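Local coordinates for protein beta sliding clamp (Pseudomonas aeruginosa, PDB 6AMS) that probably encircles DNA as a ring-shaped head-to-tail homodimer and tethers DNA polymerases and other proteins to it, giving replication its processivity, at residues L284-G289 / V309-G314; I130-L135 / L208-G213; F3-E8 / V57-A62; G46-V51 / P197-L202. All coordinates share one frame; numbering follows the deposited sequence.

Contact 1 of 4, residues L284-G289 / V309-G314; sequences LQLSNG and VEYNGG
Leu-286 and Tyr-311 turn onto each other because each carries its CG on the side opposite its own backbone N (chi1 -179° and 171°), which brings the forked end of the leucine over the phenol ring. Leu-286 CD2 lies almost above the middle of that ring, 3.5 Å from the Tyr-311 centroid, in a CH-pi contact, and Leu-286 CG rests on the same face, 3.4 Å from Tyr-311 CD2. The opposite face is met, nearer the rim, by the backbone N of Gly-313. At the far end Tyr-311 OH donates to a lone pair of Gly-314 O, in the carbonyl plane, so the loop curls round its own tyrosine and helps to fix the ring.

Asn-288 supplies the polar half of the contact. Its OD1 receives Gly-313 N at 2.8 Å in a nearly straight bond (175°), the donor arriving close to the line of the amide C=O. One residue on, Gly-289 N bonds to Tyr-311 O at 3.0 Å, and Gly-289 CA makes a C-H...O contact with Val-309 O at 3.2 Å.

Strands 281-287 and 290-296 form a hairpin, and residues 309-314 cross beside its turn to carry the chain from strand 302-307 to strand 316-321. The resulting 3-2-1-4 strand order is that of an antiparallel Greek key, here in the C-terminal domain.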
loop_
_atom_site.group_PDB
_atom_site.type_symbol
_atom_site.label_atom_id
_atom_site.label_comp_id
_atom_site.label_asym_id
_atom_site.label_seq_id
_atom_site.Cartn_x
_atom_site.Cartn_y
_atom_site.Cartn_z
ATOM N N LEU A 284 14.549 -29.535 8.557
ATOM C CA LEU A 284 15.723 -29.222 9.340
ATOM C C LEU A 284 16.493 -30.479 9.697
ATOM O O LEU A 284 15.922 -31.467 10.131
ATOM C CB LEU A 284 15.326 -28.499 10.622
ATOM C CG LEU A 284 15.343 -26.979 10.694
ATOM C CD1 LEU A 284 14.712 -26.344 9.477
ATOM C CD2 LEU A 284 14.655 -26.516 11.961
ATOM N N GLN A 285 17.795 -30.443 9.467
ATOM C CA GLN A 285 18.654 -31.550 9.835
ATOM C C GLN A 285 19.688 -30.979 10.759
ATOM O O GLN A 285 20.519 -30.153 10.359
ATOM C CB GLN A 285 19.290 -32.199 8.623
ATOM C CG GLN A 285 18.283 -33.038 7.847
ATOM C CD GLN A 285 18.887 -33.732 6.657
ATOM O OE1 GLN A 285 19.751 -33.174 5.997
ATOM N NE2 GLN A 285 18.482 -34.952 6.404
ATOM N N LEU A 286 19.576 -31.380 12.021
ATOM C CA LEU A 286 20.410 -30.861 13.071
ATOM C C LEU A 286 21.439 -31.928 13.418
ATOM O O LEU A 286 21.120 -33.111 13.579
ATOM C CB LEU A 286 19.556 -30.507 14.297
ATOM C CG LEU A 286 20.304 -29.921 15.479
ATOM C CD1 LEU A 286 20.804 -28.524 15.204
ATOM C CD2 LEU A 286 19.399 -29.904 16.688
ATOM N N SER A 287 22.685 -31.487 13.528
ATOM C CA SER A 287 23.779 -32.329 13.990
ATOM C C SER A 287 24.756 -31.419 14.693
ATOM O O SER A 287 24.609 -30.186 14.672
ATOM C CB SER A 287 24.448 -33.027 12.798
ATOM O OG SER A 287 24.935 -32.058 11.882
ATOM N N ASN A 288 25.750 -32.027 15.318
ATOM C CA ASN A 288 26.753 -31.290 16.099
ATOM C C ASN A 288 27.269 -30.062 15.346
ATOM O O ASN A 288 27.815 -30.172 14.246
ATOM C CB ASN A 288 27.891 -32.230 16.508
ATOM C CG ASN A 288 27.454 -33.261 17.564
ATOM O OD1 ASN A 288 26.447 -33.102 18.286
ATOM N ND2 ASN A 288 28.196 -34.347 17.638
ATOM N N GLY A 289 27.016 -28.905 15.950
ATOM C CA GLY A 289 27.412 -27.613 15.430
ATOM C C GLY A 289 26.945 -27.297 14.027
ATOM O O GLY A 289 27.635 -26.571 13.314
ATOM N N VAL A 309 25.321 -23.542 14.238
ATOM C CA VAL A 309 24.601 -23.225 15.458
ATOM C C VAL A 309 25.257 -23.944 16.614
ATOM O O VAL A 309 25.906 -24.957 16.420
ATOM C CB VAL A 309 23.136 -23.670 15.371
ATOM C CG1 VAL A 309 22.386 -22.829 14.354
ATOM C CG2 VAL A 309 23.055 -25.147 15.027
ATOM N N GLU A 310 25.118 -23.417 17.820
ATOM C CA GLU A 310 25.732 -24.091 18.941
ATOM C C GLU A 310 24.787 -25.201 19.323
ATOM O O GLU A 310 23.673 -24.946 19.758
ATOM C CB GLU A 310 25.910 -23.127 20.103
ATOM C CG GLU A 310 26.953 -22.055 19.859
ATOM C CD GLU A 310 26.751 -20.857 20.750
ATOM O OE1 GLU A 310 25.833 -20.903 21.587
ATOM O OE2 GLU A 310 27.492 -19.870 20.610
ATOM N N TYR A 311 25.251 -26.435 19.169
ATOM C CA TYR A 311 24.451 -27.607 19.476
ATOM C C TYR A 311 25.317 -28.853 19.608
ATOM O O TYR A 311 26.201 -29.098 18.790
ATOM C CB TYR A 311 23.374 -27.845 18.399
ATOM C CG TYR A 311 22.674 -29.168 18.575
ATOM C CD1 TYR A 311 21.899 -29.403 19.693
ATOM C CD2 TYR A 311 22.883 -30.215 17.693
ATOM C CE1 TYR A 311 21.294 -30.618 19.897
ATOM C CE2 TYR A 311 22.277 -31.437 17.888
ATOM C CZ TYR A 311 21.483 -31.628 18.995
ATOM O OH TYR A 311 20.870 -32.831 19.211
ATOM N N ASN A 312 25.080 -29.622 20.663
ATOM C CA ASN A 312 25.797 -30.888 20.874
ATOM C C ASN A 312 24.832 -32.004 21.272
ATOM O O ASN A 312 24.164 -31.918 22.302
ATOM C CB ASN A 312 26.860 -30.703 21.969
ATOM C CG ASN A 312 28.147 -31.450 21.654
ATOM O OD1 ASN A 312 28.871 -31.109 20.694
ATOM N ND2 ASN A 312 28.442 -32.476 22.449
ATOM N N GLY A 313 24.763 -33.053 20.466
ATOM C CA GLY A 313 23.866 -34.156 20.771
ATOM C C GLY A 313 23.446 -34.926 19.554
ATOM O O GLY A 313 23.981 -34.731 18.486
ATOM N N GLY A 314 22.457 -35.792 19.741
ATOM C CA GLY A 314 21.936 -36.662 18.686
ATOM C C GLY A 314 21.415 -35.915 17.473
ATOM O O GLY A 314 20.981 -34.756 17.561
#

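Contact 2 of 4, residues I130-L135 / L208-G213; sequences IAQSKL and LTEQDG
Gln-132 opens helix 132-142 and reaches into the loop 208-213, so a strand-to-helix junction is tied to a helix-to-strand connection within the central domain of the sliding ring. Three polar links form the first group. At the backbone, Gln-132 N, just after the N-cap Ala-131, gives a nearly straight bond (171°) to Gly-213 O at 3.0 Å. At the end of the side chain, which runs extended beyond CG, the amide works in two directions: OE1 accepts from Glu-210 N at 3.2 Å, with the donor standing above the carbonyl plane, while NE2 makes only a weak bond to Glu-210 OE1. The amide and carboxylate planes are 76° apart. The stronger partner of NE2 is Glu-214 O, so the buried amide is held by the loop through OE1 and by the start of strand 214-219 through NE2.

Apolar packing forms the second group, beside the polar one. Leu-208, the residue that leaves helix 198-207, divides its branches: CD2 lies against Gln-132 CG at 3.7 Å, and CD1 turns to Leu-135, three residues further along the helix. Those two leucines cross at about a right angle, with Leu-208 CD1 3.9 Å from Leu-135 CG.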
loop_
_atom_site.group_PDB
_atom_site.type_symbol
_atom_site.label_atom_id
_atom_site.label_comp_id
_atom_site.label_asym_id
_atom_site.label_seq_id
_atom_site.Cartn_x
_atom_site.Cartn_y
_atom_site.Cartn_z
ATOM N N ILE A 130 -1.324 0.441 34.422
ATOM C CA ILE A 130 -0.050 -0.092 33.962
ATOM C C ILE A 130 0.532 0.858 32.940
ATOM O O ILE A 130 -0.199 1.635 32.335
ATOM C CB ILE A 130 -0.238 -1.517 33.381
ATOM C CG1 ILE A 130 1.123 -2.195 33.136
ATOM C CG2 ILE A 130 -1.090 -1.507 32.105
ATOM C CD1 ILE A 130 0.965 -3.698 32.989
ATOM N N ALA A 131 1.844 0.819 32.766
ATOM C CA ALA A 131 2.506 1.594 31.700
ATOM C C ALA A 131 2.030 1.133 30.316
ATOM O O ALA A 131 2.003 -0.083 30.008
ATOM C CB ALA A 131 4.020 1.469 31.806
ATOM N N GLN A 132 1.623 2.085 29.487
ATOM C CA GLN A 132 1.129 1.774 28.153
ATOM C C GLN A 132 2.101 0.917 27.357
ATOM O O GLN A 132 1.694 0.015 26.638
ATOM C CB GLN A 132 0.803 3.055 27.387
ATOM C CG GLN A 132 -0.365 3.830 27.963
ATOM C CD GLN A 132 -0.806 4.955 27.058
ATOM O OE1 GLN A 132 -0.557 4.931 25.860
ATOM N NE2 GLN A 132 -1.471 5.942 27.626
ATOM N N SER A 133 3.393 1.194 27.516
ATOM C CA SER A 133 4.441 0.461 26.814
ATOM C C SER A 133 4.526 -0.997 27.258
ATOM O O SER A 133 4.795 -1.876 26.453
ATOM C CB SER A 133 5.792 1.164 26.948
ATOM O OG SER A 133 6.227 1.200 28.288
ATOM N N LYS A 134 4.321 -1.251 28.544
ATOM C CA LYS A 134 4.322 -2.615 29.033
ATOM C C LYS A 134 3.148 -3.423 28.483
ATOM O O LYS A 134 3.317 -4.552 28.063
ATOM C CB LYS A 134 4.349 -2.631 30.557
ATOM C CG LYS A 134 5.673 -2.137 31.099
ATOM C CD LYS A 134 5.727 -2.106 32.606
ATOM C CE LYS A 134 6.914 -1.282 33.058
ATOM N NZ LYS A 134 6.819 -0.935 34.495
ATOM N N LEU A 135 1.964 -2.826 28.471
ATOM C CA LEU A 135 0.788 -3.500 27.944
ATOM C C LEU A 135 0.931 -3.692 26.440
ATOM O O LEU A 135 0.501 -4.700 25.893
ATOM C CB LEU A 135 -0.484 -2.716 28.258
ATOM C CG LEU A 135 -1.758 -3.283 27.636
ATOM C CD1 LEU A 135 -1.906 -4.766 27.919
ATOM C CD2 LEU A 135 -2.992 -2.524 28.088
ATOM N N LEU A 208 -1.981 2.585 22.095
ATOM C CA LEU A 208 -1.060 2.904 23.188
ATOM C C LEU A 208 0.274 3.554 22.791
ATOM O O LEU A 208 1.341 3.014 23.050
ATOM C CB LEU A 208 -0.783 1.629 23.986
ATOM C CG LEU A 208 -1.999 0.920 24.581
ATOM C CD1 LEU A 208 -1.713 -0.540 24.871
ATOM C CD2 LEU A 208 -2.487 1.632 25.829
ATOM N N THR A 209 0.179 4.754 22.239
ATOM C CA THR A 209 1.342 5.489 21.775
ATOM C C THR A 209 2.070 6.354 22.806
ATOM O O THR A 209 3.190 6.780 22.550
ATOM C CB THR A 209 0.958 6.375 20.584
ATOM O OG1 THR A 209 -0.110 7.247 20.968
ATOM C CG2 THR A 209 0.496 5.518 19.431
ATOM N N GLU A 210 1.485 6.586 23.976
ATOM C CA GLU A 210 2.163 7.434 24.948
ATOM C C GLU A 210 3.180 6.600 25.689
ATOM O O GLU A 210 2.837 5.781 26.531
ATOM C CB GLU A 210 1.184 8.003 25.966
ATOM C CG GLU A 210 -0.032 8.699 25.394
ATOM C CD GLU A 210 -0.920 9.255 26.486
ATOM O OE1 GLU A 210 -2.149 9.072 26.413
ATOM O OE2 GLU A 210 -0.383 9.863 27.432
ATOM N N GLN A 211 4.444 6.848 25.382
ATOM C CA GLN A 211 5.550 6.106 25.973
ATOM C C GLN A 211 5.730 6.283 27.484
ATOM O O GLN A 211 6.049 5.329 28.189
ATOM C CB GLN A 211 6.822 6.313 25.154
ATOM C CG GLN A 211 6.749 5.567 23.825
ATOM C CD GLN A 211 7.634 6.147 22.743
ATOM O OE1 GLN A 211 8.275 7.174 22.932
ATOM N NE2 GLN A 211 7.689 5.473 21.610
ATOM N N ASP A 212 5.533 7.502 27.973
ATOM C CA ASP A 212 5.618 7.778 29.404
ATOM C C ASP A 212 4.239 7.655 30.059
ATOM O O ASP A 212 4.098 7.833 31.264
ATOM C CB ASP A 212 6.173 9.182 29.655
ATOM C CG ASP A 212 7.676 9.264 29.468
ATOM O OD1 ASP A 212 8.142 9.224 28.313
ATOM O OD2 ASP A 212 8.390 9.386 30.481
ATOM N N GLY A 213 3.228 7.355 29.252
ATOM C CA GLY A 213 1.861 7.252 29.722
ATOM C C GLY A 213 1.414 5.977 30.401
ATOM O O GLY A 213 2.029 4.929 30.284
#

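Contact 3 of 4, residues F3-E8 / V57-A62; sequences FTIQRE and VVLEDA
Thr-4 and Asp-61 approach at about a right angle, and their bond is the polar lock at one end of this contact. Thr-4 OG1 donates to Asp-61 OD2 at 2.8 Å, and the carboxylate oxygen receives it on its anti lone pair, the one directed away from the other oxygen. The hydroxyl sits between the backbone N and the carbonyl carbon (chi1 56°), which turns it to the aspartate, while the methyl lies anti to the carbonyl carbon.

Next to this lock the orientation changes. Phe-3 and Leu-59 pass at a slant, and the leucine straddles the base of the aromatic side chain: Leu-59 CD1 lies 3.8 Å from Phe-3 CB, while Leu-59 CD2 is the same 3.8 Å from Phe-3 CD2. The second methyl also approaches the Thr-4 carbonyl and comes within 4.2 Å of Ile-5 CD1, so one leucine bridges Phe-3 and Ile-5, two residues apart on the strand. Further along, Ile-5 and Val-57 point end to end. Ile-5 CD1, carried outward by an extended side chain (chi1 -167°, chi2 173°), faces the fork of the valine and is 3.9 Å from both Val-57 CG1 and Val-57 CG2.

The apolar row continues into the domain interior: Phe-3 and Leu-59 both touch Leu-42 and Val-37, and Gln-40 holds the carbonyls of Leu-59 and Asp-61. Strand 2-6, paired with strand 87-93, belongs to a four-stranded sheet, whereas strand 51-58 lies in an eight-stranded one. Thus the edge strand of one antiparallel sheet meets a strand of the other through side chains, in the N-terminal domain, one of three that each beta subunit gives to the ring.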
loop_
_atom_site.group_PDB
_atom_site.type_symbol
_atom_site.label_atom_id
_atom_site.label_comp_id
_atom_site.label_asym_id
_atom_site.label_seq_id
_atom_site.Cartn_x
_atom_site.Cartn_y
_atom_site.Cartn_z
ATOM N N PHE A 3 -21.449 24.200 18.524
ATOM C CA PHE A 3 -20.142 24.536 19.070
ATOM C C PHE A 3 -19.174 25.055 18.020
ATOM O O PHE A 3 -19.424 24.969 16.815
ATOM C CB PHE A 3 -19.542 23.340 19.824
ATOM C CG PHE A 3 -19.377 22.089 18.987
ATOM C CD1 PHE A 3 -20.437 21.240 18.777
ATOM C CD2 PHE A 3 -18.138 21.766 18.429
ATOM C CE1 PHE A 3 -20.274 20.087 18.020
ATOM C CE2 PHE A 3 -17.966 20.613 17.698
ATOM C CZ PHE A 3 -19.044 19.764 17.478
ATOM N N THR A 4 -18.083 25.646 18.508
ATOM C CA THR A 4 -16.941 26.026 17.698
ATOM C C THR A 4 -15.725 25.246 18.195
ATOM O O THR A 4 -15.624 24.934 19.381
ATOM C CB THR A 4 -16.653 27.520 17.736
ATOM O OG1 THR A 4 -16.469 27.928 19.093
ATOM C CG2 THR A 4 -17.804 28.308 17.099
ATOM N N ILE A 5 -14.839 24.906 17.270
ATOM C CA ILE A 5 -13.658 24.131 17.588
ATOM C C ILE A 5 -12.585 24.298 16.511
ATOM O O ILE A 5 -12.891 24.482 15.345
ATOM C CB ILE A 5 -14.039 22.642 17.781
ATOM C CG1 ILE A 5 -12.898 21.847 18.414
ATOM C CG2 ILE A 5 -14.494 22.035 16.473
ATOM C CD1 ILE A 5 -13.263 20.429 18.780
ATOM N N GLN A 6 -11.323 24.261 16.920
ATOM C CA GLN A 6 -10.197 24.369 16.002
ATOM C C GLN A 6 -10.107 23.112 15.166
ATOM O O GLN A 6 -10.475 22.041 15.619
ATOM C CB GLN A 6 -8.903 24.553 16.773
ATOM C CG GLN A 6 -8.637 25.979 17.186
ATOM C CD GLN A 6 -7.765 26.704 16.192
ATOM O OE1 GLN A 6 -6.673 26.249 15.870
ATOM N NE2 GLN A 6 -8.236 27.841 15.710
ATOM N N ARG A 7 -9.575 23.228 13.962
ATOM C CA ARG A 7 -9.498 22.074 13.085
ATOM C C ARG A 7 -8.676 20.959 13.710
ATOM O O ARG A 7 -9.069 19.809 13.690
ATOM C CB ARG A 7 -8.870 22.482 11.753
ATOM C CG ARG A 7 -8.487 21.325 10.855
ATOM C CD ARG A 7 -7.500 21.765 9.795
ATOM N NE ARG A 7 -7.076 20.670 8.939
ATOM C CZ ARG A 7 -5.990 19.935 9.134
ATOM N NH1 ARG A 7 -5.200 20.170 10.160
ATOM N NH2 ARG A 7 -5.703 18.967 8.297
ATOM N N GLU A 8 -7.547 21.312 14.292
ATOM C CA GLU A 8 -6.686 20.338 14.924
ATOM C C GLU A 8 -7.317 19.673 16.136
ATOM O O GLU A 8 -7.174 18.481 16.341
ATOM C CB GLU A 8 -5.339 20.969 15.272
ATOM C CG GLU A 8 -4.511 21.345 14.059
ATOM C CD GLU A 8 -5.114 22.462 13.242
ATOM O OE1 GLU A 8 -5.889 23.250 13.793
ATOM O OE2 GLU A 8 -4.806 22.560 12.050
ATOM N N VAL A 57 -12.815 16.087 23.906
ATOM C CA VAL A 57 -12.123 17.333 23.626
ATOM C C VAL A 57 -12.814 18.464 24.390
ATOM O O VAL A 57 -14.029 18.482 24.503
ATOM C CB VAL A 57 -12.048 17.605 22.109
ATOM C CG1 VAL A 57 -13.425 17.556 21.480
ATOM C CG2 VAL A 57 -11.336 18.912 21.806
ATOM N N VAL A 58 -12.037 19.388 24.937
ATOM C CA VAL A 58 -12.597 20.509 25.677
ATOM C C VAL A 58 -12.967 21.622 24.711
ATOM O O VAL A 58 -12.192 21.950 23.821
ATOM C CB VAL A 58 -11.599 21.028 26.731
ATOM C CG1 VAL A 58 -12.100 22.308 27.378
ATOM C CG2 VAL A 58 -11.351 19.965 27.784
ATOM N N LEU A 59 -14.157 22.191 24.873
ATOM C CA LEU A 59 -14.603 23.274 23.993
ATOM C C LEU A 59 -14.346 24.579 24.717
ATOM O O LEU A 59 -14.558 24.649 25.923
ATOM C CB LEU A 59 -16.096 23.150 23.725
ATOM C CG LEU A 59 -16.575 21.880 23.007
ATOM C CD1 LEU A 59 -18.090 21.799 23.032
ATOM C CD2 LEU A 59 -16.047 21.844 21.584
ATOM N N GLU A 60 -13.904 25.600 24.002
ATOM C CA GLU A 60 -13.486 26.857 24.614
ATOM C C GLU A 60 -14.580 27.899 24.577
ATOM O O GLU A 60 -14.960 28.402 25.633
ATOM C CB GLU A 60 -12.180 27.365 23.978
ATOM C CG GLU A 60 -10.970 26.735 24.682
ATOM C CD GLU A 60 -9.735 26.610 23.808
ATOM O OE1 GLU A 60 -9.914 26.192 22.656
ATOM O OE2 GLU A 60 -8.613 26.913 24.282
ATOM N N ASP A 61 -15.104 28.206 23.403
ATOM C CA ASP A 61 -16.251 29.128 23.331
ATOM C C ASP A 61 -17.509 28.484 23.876
ATOM O O ASP A 61 -17.588 27.264 24.019
ATOM C CB ASP A 61 -16.510 29.576 21.897
ATOM C CG ASP A 61 -15.357 30.346 21.312
ATOM O OD1 ASP A 61 -14.730 31.136 22.051
ATOM O OD2 ASP A 61 -15.086 30.170 20.111
ATOM N N ALA A 62 -18.506 29.309 24.162
ATOM C CA ALA A 62 -19.755 28.789 24.711
ATOM C C ALA A 62 -20.317 27.808 23.700
ATOM O O ALA A 62 -20.070 27.939 22.502
ATOM C CB ALA A 62 -20.738 29.907 25.022
#

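Contact 4 of 4, residues G46-V51 / P197-L202; sequences GTDLEV and PRKGIL
Val-51 and Gly-200 mark the closest approach of the two backbones, their CA atoms 6.2 Å apart, where the turn between strands 41-47 and 51-58 leans on the first turn of helix 198-207. Val-51 CG2 settles against Gly-200 CA at 3.7 Å, a fit helped by the lack of a side chain on the helix at this point.

From the turn, two acidic side chains complete the contact. Glu-50, extended from a CG opposite its backbone N (chi1 173°), slides past Pro-197 in the opposite direction and brings OE2 within 3.2 Å of Pro-197 CB. The same oxygen accepts a weak, bent bond from Gly-200 N at 3.4 Å. A carboxylate beside the start of a helix is probably favoured by the helix dipole, so this bond need not carry the interaction alone. The side chains of Asp-48 and Lys-199 come from opposite directions, and Asp-48 OD2 and Lys-199 NZ stop 4.0 Å apart, beyond a salt bridge but probably still attracting each other.

The turn itself fixes the Asp-48 carboxylate: OD1 accepts from Glu-50 N (2.9 Å), an Asx turn, and from Val-51 N (2.8 Å), which extends it to an Asx motif. Thr-47 OG1 accepts from Leu-49 N in an ST turn.

Around this point Val-51 also packs on Phe-233 and Ser-235, and the Glu-50 backbone pairs with Lys-236, so helix 198-207 of the central domain flanks the seam where strands 51-58 and 231-236 join two domains in one sheet.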
loop_
_atom_site.group_PDB
_atom_site.type_symbol
_atom_site.label_atom_id
_atom_site.label_comp_id
_atom_site.label_asym_id
_atom_site.label_seq_id
_atom_site.Cartn_x
_atom_site.Cartn_y
_atom_site.Cartn_z
ATOM N N GLY A 46 -17.252 6.001 18.375
ATOM C CA GLY A 46 -17.317 5.147 17.208
ATOM C C GLY A 46 -17.382 3.699 17.644
ATOM O O GLY A 46 -16.779 3.328 18.642
ATOM N N THR A 47 -18.143 2.883 16.930
ATOM C CA THR A 47 -18.239 1.476 17.279
ATOM C C THR A 47 -18.519 0.561 16.096
ATOM O O THR A 47 -19.109 0.975 15.109
ATOM C CB THR A 47 -19.335 1.241 18.327
ATOM O OG1 THR A 47 -19.247 -0.099 18.814
ATOM C CG2 THR A 47 -20.700 1.466 17.719
ATOM N N ASP A 48 -18.059 -0.680 16.206
ATOM C CA ASP A 48 -18.301 -1.711 15.201
ATOM C C ASP A 48 -19.089 -2.879 15.798
ATOM O O ASP A 48 -19.076 -3.976 15.236
ATOM C CB ASP A 48 -16.992 -2.205 14.589
ATOM C CG ASP A 48 -16.134 -2.958 15.575
ATOM O OD1 ASP A 48 -16.511 -3.051 16.753
ATOM O OD2 ASP A 48 -15.073 -3.458 15.164
ATOM N N LEU A 49 -19.656 -2.625 16.984
ATOM C CA LEU A 49 -20.477 -3.508 17.843
ATOM C C LEU A 49 -19.661 -4.481 18.700
ATOM O O LEU A 49 -20.215 -5.215 19.504
ATOM C CB LEU A 49 -21.636 -4.228 17.125
ATOM C CG LEU A 49 -22.593 -3.408 16.266
ATOM C CD1 LEU A 49 -23.234 -4.285 15.208
ATOM C CD2 LEU A 49 -23.648 -2.737 17.127
ATOM N N GLU A 50 -18.347 -4.473 18.525
ATOM C CA GLU A 50 -17.466 -5.319 19.306
ATOM C C GLU A 50 -16.592 -4.421 20.156
ATOM O O GLU A 50 -16.284 -4.714 21.304
ATOM C CB GLU A 50 -16.585 -6.165 18.383
ATOM C CG GLU A 50 -15.511 -6.969 19.102
ATOM C CD GLU A 50 -14.493 -7.599 18.164
ATOM O OE1 GLU A 50 -14.895 -8.344 17.246
ATOM O OE2 GLU A 50 -13.282 -7.362 18.355
ATOM N N VAL A 51 -16.228 -3.294 19.567
ATOM C CA VAL A 51 -15.354 -2.327 20.189
ATOM C C VAL A 51 -15.978 -0.944 20.154
ATOM O O VAL A 51 -16.564 -0.555 19.158
ATOM C CB VAL A 51 -14.000 -2.314 19.445
ATOM C CG1 VAL A 51 -13.161 -1.092 19.775
ATOM C CG2 VAL A 51 -13.230 -3.588 19.726
ATOM N N PRO A 197 -11.167 -10.313 21.747
ATOM C CA PRO A 197 -11.180 -10.616 20.321
ATOM C C PRO A 197 -10.075 -9.941 19.525
ATOM O O PRO A 197 -9.702 -8.797 19.753
ATOM C CB PRO A 197 -12.546 -10.100 19.875
ATOM C CG PRO A 197 -13.370 -10.036 21.119
ATOM C CD PRO A 197 -12.515 -10.429 22.289
ATOM N N ARG A 198 -9.577 -10.696 18.565
ATOM C CA ARG A 198 -8.505 -10.296 17.676
ATOM C C ARG A 198 -8.504 -8.844 17.182
ATOM O O ARG A 198 -7.498 -8.159 17.299
ATOM C CB ARG A 198 -8.499 -11.237 16.477
ATOM C CG ARG A 198 -7.757 -10.679 15.292
ATOM C CD ARG A 198 -7.923 -11.531 14.056
ATOM N NE ARG A 198 -6.822 -11.234 13.160
ATOM C CZ ARG A 198 -5.670 -11.881 13.181
ATOM N NH1 ARG A 198 -5.494 -12.883 14.029
ATOM N NH2 ARG A 198 -4.705 -11.538 12.344
ATOM N N LYS A 199 -9.623 -8.381 16.633
ATOM C CA LYS A 199 -9.681 -7.032 16.094
ATOM C C LYS A 199 -9.478 -5.982 17.187
ATOM O O LYS A 199 -8.760 -5.008 17.000
ATOM C CB LYS A 199 -10.997 -6.807 15.352
ATOM C CG LYS A 199 -10.959 -5.649 14.375
ATOM C CD LYS A 199 -12.156 -5.674 13.443
ATOM C CE LYS A 199 -12.158 -4.469 12.516
ATOM N NZ LYS A 199 -13.361 -4.449 11.638
ATOM N N GLY A 200 -10.109 -6.195 18.333
ATOM C CA GLY A 200 -9.990 -5.273 19.442
ATOM C C GLY A 200 -8.604 -5.152 20.041
ATOM O O GLY A 200 -8.144 -4.054 20.310
ATOM N N ILE A 201 -7.936 -6.280 20.233
ATOM C CA ILE A 201 -6.597 -6.278 20.811
ATOM C C ILE A 201 -5.550 -5.572 19.939
ATOM O O ILE A 201 -4.695 -4.868 20.455
ATOM C CB ILE A 201 -6.149 -7.685 21.302
ATOM C CG1 ILE A 201 -5.008 -7.569 22.309
ATOM C CG2 ILE A 201 -5.771 -8.612 20.157
ATOM C CD1 ILE A 201 -5.453 -7.135 23.684
ATOM N N LEU A 202 -5.626 -5.758 18.626
ATOM C CA LEU A 202 -4.690 -5.126 17.707
ATOM C C LEU A 202 -4.933 -3.629 17.721
ATOM O O LEU A 202 -4.000 -2.837 17.737
ATOM C CB LEU A 202 -4.844 -5.695 16.302
ATOM C CG LEU A 202 -4.531 -7.181 16.160
ATOM C CD1 LEU A 202 -5.007 -7.715 14.825
ATOM C CD2 LEU A 202 -3.049 -7.434 16.347
#

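How the contacts relate
Contacts 2, 3 and 4 all reach one eight-stranded sheet shared by the N-terminal and central domains. Contact 4 lies near the seam, its centre about 20 Å from that of contact 2 and about 28 Å from that of contact 3, and its segments alternate along the chain with those of both. Contact 4 uses the start of helix 198-207 and contact 2 the loop that follows its end; their nearest atoms are about 6 Å apart. Contact 1 stands apart in the C-terminal domain, its centre about 66 Å from that of contact 3 on the opposite side of the chain's centre. Together they sample structural joints along one subunit's arc of the DNA-encircling ring.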